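Side-chain contact in MYB proto-oncogene protein (Mus musculus, PDB 1GVD), which is a nuclear transcription regulator that binds DNA, probably through Myb repeats of the helix-turn-helix type such as this one: residues Q12-L17 against R42-N47. The protein carries 1 engineered substitution. Numbering follows the deposited sequence. Where two conformers were deposited one is given.
Sequences QRLIKL and RERWHN. Engineered in segment 12-17: L14 (natural residue Val). Unlike the reference sequence in segment 12-17: K16 (reference Gln). With SO4 (sulfate ion), chain D.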
loop_
_atom_site.group_PDB
_atom_site.type_symbol
_atom_site.label_atom_id
_atom_site.label_comp_id
_atom_site.label_asym_id
_atom_site.label_seq_id
_atom_site.Cartn_x
_atom_site.Cartn_y
_atom_site.Cartn_z
ATOM N N GLN A 12 -3.773 3.091 -6.834
ATOM C CA GLN A 12 -3.466 2.367 -8.056
ATOM C C GLN A 12 -2.067 1.764 -7.989
ATOM O O GLN A 12 -1.856 0.624 -8.403
ATOM C CB GLN A 12 -3.583 3.288 -9.272
ATOM C CG GLN A 12 -3.447 2.551 -10.595
ATOM C CD GLN A 12 -4.542 1.521 -10.802
ATOM O OE1 GLN A 12 -5.706 1.866 -11.005
ATOM N NE2 GLN A 12 -4.173 0.247 -10.742
ATOM N N ARG A 13 -1.105 2.523 -7.473
ATOM C CA ARG A 13 0.256 2.010 -7.351
ATOM C C ARG A 13 0.306 0.836 -6.373
ATOM O O ARG A 13 1.010 -0.148 -6.615
ATOM C CB ARG A 13 1.211 3.113 -6.881
ATOM C CG ARG A 13 1.372 4.259 -7.871
ATOM C CD ARG A 13 2.166 5.409 -7.262
ATOM N NE ARG A 13 3.530 5.024 -6.907
ATOM C CZ ARG A 13 4.494 4.779 -7.788
ATOM N NH1 ARG A 13 4.253 4.881 -9.087
ATOM N NH2 ARG A 13 5.704 4.431 -7.369
ATOM N N LEU A 14 -0.444 0.928 -5.280
ATOM C CA LEU A 14 -0.459 -0.148 -4.297
ATOM C C LEU A 14 -1.009 -1.423 -4.924
ATOM O O LEU A 14 -0.499 -2.511 -4.671
ATOM C CB LEU A 14 -1.290 0.254 -3.075
ATOM C CG LEU A 14 -1.382 -0.784 -1.951
ATOM C CD1 LEU A 14 0.007 -1.178 -1.482
ATOM C CD2 LEU A 14 -2.195 -0.210 -0.803
ATOM N N ILE A 15 -2.044 -1.295 -5.747
ATOM C CA ILE A 15 -2.621 -2.457 -6.415
ATOM C C ILE A 15 -1.545 -3.149 -7.257
ATOM O O ILE A 15 -1.395 -4.371 -7.202
ATOM C CB ILE A 15 -3.808 -2.040 -7.318
ATOM C CG1 ILE A 15 -5.015 -1.704 -6.441
ATOM C CG2 ILE A 15 -4.149 -3.156 -8.305
ATOM C CD1 ILE A 15 -6.189 -1.117 -7.204
ATOM N N LYS A 16 -0.786 -2.367 -8.019
ATOM C CA LYS A 16 0.276 -2.923 -8.852
ATOM C C LYS A 16 1.401 -3.550 -8.030
ATOM O O LYS A 16 1.949 -4.587 -8.409
ATOM C CB LYS A 16 0.845 -1.842 -9.773
ATOM C CG LYS A 16 -0.128 -1.382 -10.844
ATOM C CD LYS A 16 0.510 -0.363 -11.772
ATOM C CE LYS A 16 -0.420 -0.011 -12.922
ATOM N NZ LYS A 16 -0.748 -1.206 -13.749
ATOM N N LEU A 17 1.747 -2.929 -6.907
ATOM C CA LEU A 17 2.809 -3.460 -6.062
ATOM C C LEU A 17 2.401 -4.776 -5.400
ATOM O O LEU A 17 3.221 -5.679 -5.249
ATOM C CB LEU A 17 3.220 -2.421 -5.014
ATOM C CG LEU A 17 4.014 -1.256 -5.617
ATOM C CD1 LEU A 17 4.032 -0.079 -4.653
ATOM C CD2 LEU A 17 5.430 -1.718 -5.944
ATOM N N ARG A 42 -0.494 -2.329 4.405
ATOM C CA ARG A 42 -1.223 -3.531 4.793
ATOM C C ARG A 42 -2.682 -3.200 5.107
ATOM O O ARG A 42 -3.602 -3.878 4.643
ATOM C CB ARG A 42 -0.557 -4.147 6.022
ATOM C CG ARG A 42 -1.213 -5.410 6.547
ATOM C CD ARG A 42 -0.629 -5.763 7.908
ATOM N NE ARG A 42 -1.115 -4.838 8.929
ATOM C CZ ARG A 42 -0.498 -4.582 10.078
ATOM N NH1 ARG A 42 0.651 -5.175 10.375
ATOM N NH2 ARG A 42 -1.042 -3.731 10.938
ATOM N N GLU A 43 -2.890 -2.155 5.900
ATOM C CA GLU A 43 -4.237 -1.758 6.274
ATOM C C GLU A 43 -5.061 -1.234 5.099
ATOM O O GLU A 43 -6.253 -1.531 4.991
ATOM C CB GLU A 43 -4.177 -0.728 7.403
ATOM C CG GLU A 43 -3.609 -1.308 8.690
ATOM C CD GLU A 43 -4.353 -2.554 9.132
ATOM O OE1 GLU A 43 -3.735 -3.640 9.185
ATOM O OE2 GLU A 43 -5.560 -2.451 9.419
ATOM N N ARG A 44 -4.433 -0.479 4.205
ATOM C CA ARG A 44 -5.148 0.048 3.049
ATOM C C ARG A 44 -5.624 -1.112 2.175
ATOM O O ARG A 44 -6.744 -1.099 1.662
ATOM C CB ARG A 44 -4.237 0.980 2.243
ATOM C CG ARG A 44 -4.939 1.727 1.113
ATOM C CD ARG A 44 -6.001 2.670 1.643
ATOM N NE ARG A 44 -6.651 3.417 0.569
ATOM C CZ ARG A 44 -7.697 4.216 0.749
ATOM N NH1 ARG A 44 -8.213 4.372 1.962
ATOM N NH2 ARG A 44 -8.219 4.868 -0.282
ATOM N N TRP A 45 -4.776 -2.124 2.023
ATOM C CA TRP A 45 -5.127 -3.284 1.222
ATOM C C TRP A 45 -6.274 -4.091 1.834
ATOM O O TRP A 45 -7.274 -4.346 1.174
ATOM C CB TRP A 45 -3.892 -4.177 1.033
ATOM C CG TRP A 45 -4.181 -5.480 0.351
ATOM C CD1 TRP A 45 -4.290 -6.706 0.940
ATOM C CD2 TRP A 45 -4.417 -5.683 -1.048
ATOM N NE1 TRP A 45 -4.578 -7.662 -0.004
ATOM C CE2 TRP A 45 -4.662 -7.064 -1.233
ATOM C CE3 TRP A 45 -4.448 -4.835 -2.163
ATOM C CZ2 TRP A 45 -4.933 -7.615 -2.490
ATOM C CZ3 TRP A 45 -4.719 -5.387 -3.415
ATOM C CH2 TRP A 45 -4.958 -6.764 -3.563
ATOM N N HIS A 46 -6.147 -4.480 3.096
ATOM C CA HIS A 46 -7.187 -5.283 3.722
ATOM C C HIS A 46 -8.494 -4.568 4.026
ATOM O O HIS A 46 -9.563 -5.175 3.949
ATOM C CB HIS A 46 -6.660 -5.923 5.008
ATOM C CG HIS A 46 -5.593 -6.944 4.773
ATOM N ND1 HIS A 46 -5.779 -8.038 3.954
ATOM C CD2 HIS A 46 -4.328 -7.038 5.247
ATOM C CE1 HIS A 46 -4.672 -8.760 3.934
ATOM N NE2 HIS A 46 -3.777 -8.175 4.710
ATOM N N ASN A 47 -8.429 -3.285 4.366
ATOM C CA ASN A 47 -9.647 -2.559 4.709
ATOM C C ASN A 47 -10.364 -1.859 3.572
ATOM O O ASN A 47 -11.584 -1.679 3.622
ATOM C CB ASN A 47 -9.365 -1.520 5.796
ATOM C CG ASN A 47 -9.047 -2.146 7.133
ATOM O OD1 ASN A 47 -9.611 -3.177 7.498
ATOM N ND2 ASN A 47 -8.155 -1.515 7.884
HETATM S S SO4 D . -0.488 -2.627 14.770
HETATM O O1 SO4 D . -1.483 -3.244 15.667
HETATM O O2 SO4 D . 0.844 -2.679 15.401
HETATM O O3 SO4 D . -0.452 -3.366 13.496
HETATM O O4 SO4 D . -0.858 -1.222 14.515
#
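L14 of helix 8-21 meets R44 of helix 38-49 inside the small three-helix, helix-turn-helix-like fold of a Myb repeat. L14 is an engineered leucine in place of valine. Its CB points toward helix 38-49. With CG anti to the backbone N (chi1 -179°), L14 CD2 lies 3.9 Å from both R44 CB and R44 CG. L14 is buried, with I29 of helix 26-30 and C41 and L49 also against it. W45 brings its indole back toward helix 8-21, but loosely: W45 CZ3 stays 4.8 Å from I15 CG1. The R44 chain bends at chi2, and R44 NE forms a salt bridge with D11, also on helix 8-21.

A second polar group, R42 with E43, lies on the far side of helix 38-49. R42 grips E43 side-on with two nitrogens. R42 NE gives a salt bridge to E43 OE1 at 2.9 Å, on the anti lone pair. R42 NH2 gives a longer, more bent hydrogen bond to E43 OE1 (3.2 Å), from above the carboxylate plane. An alanine at R42 would remove both donors and would probably leave E43 only a weak bond from N47 ND2 within this segment. A sulfate, probably from the crystallisation liquor, lies at the guanidinium edge, where R42 NH2 gives a hydrogen bond to sulfate O3 (2.7 Å, 156°).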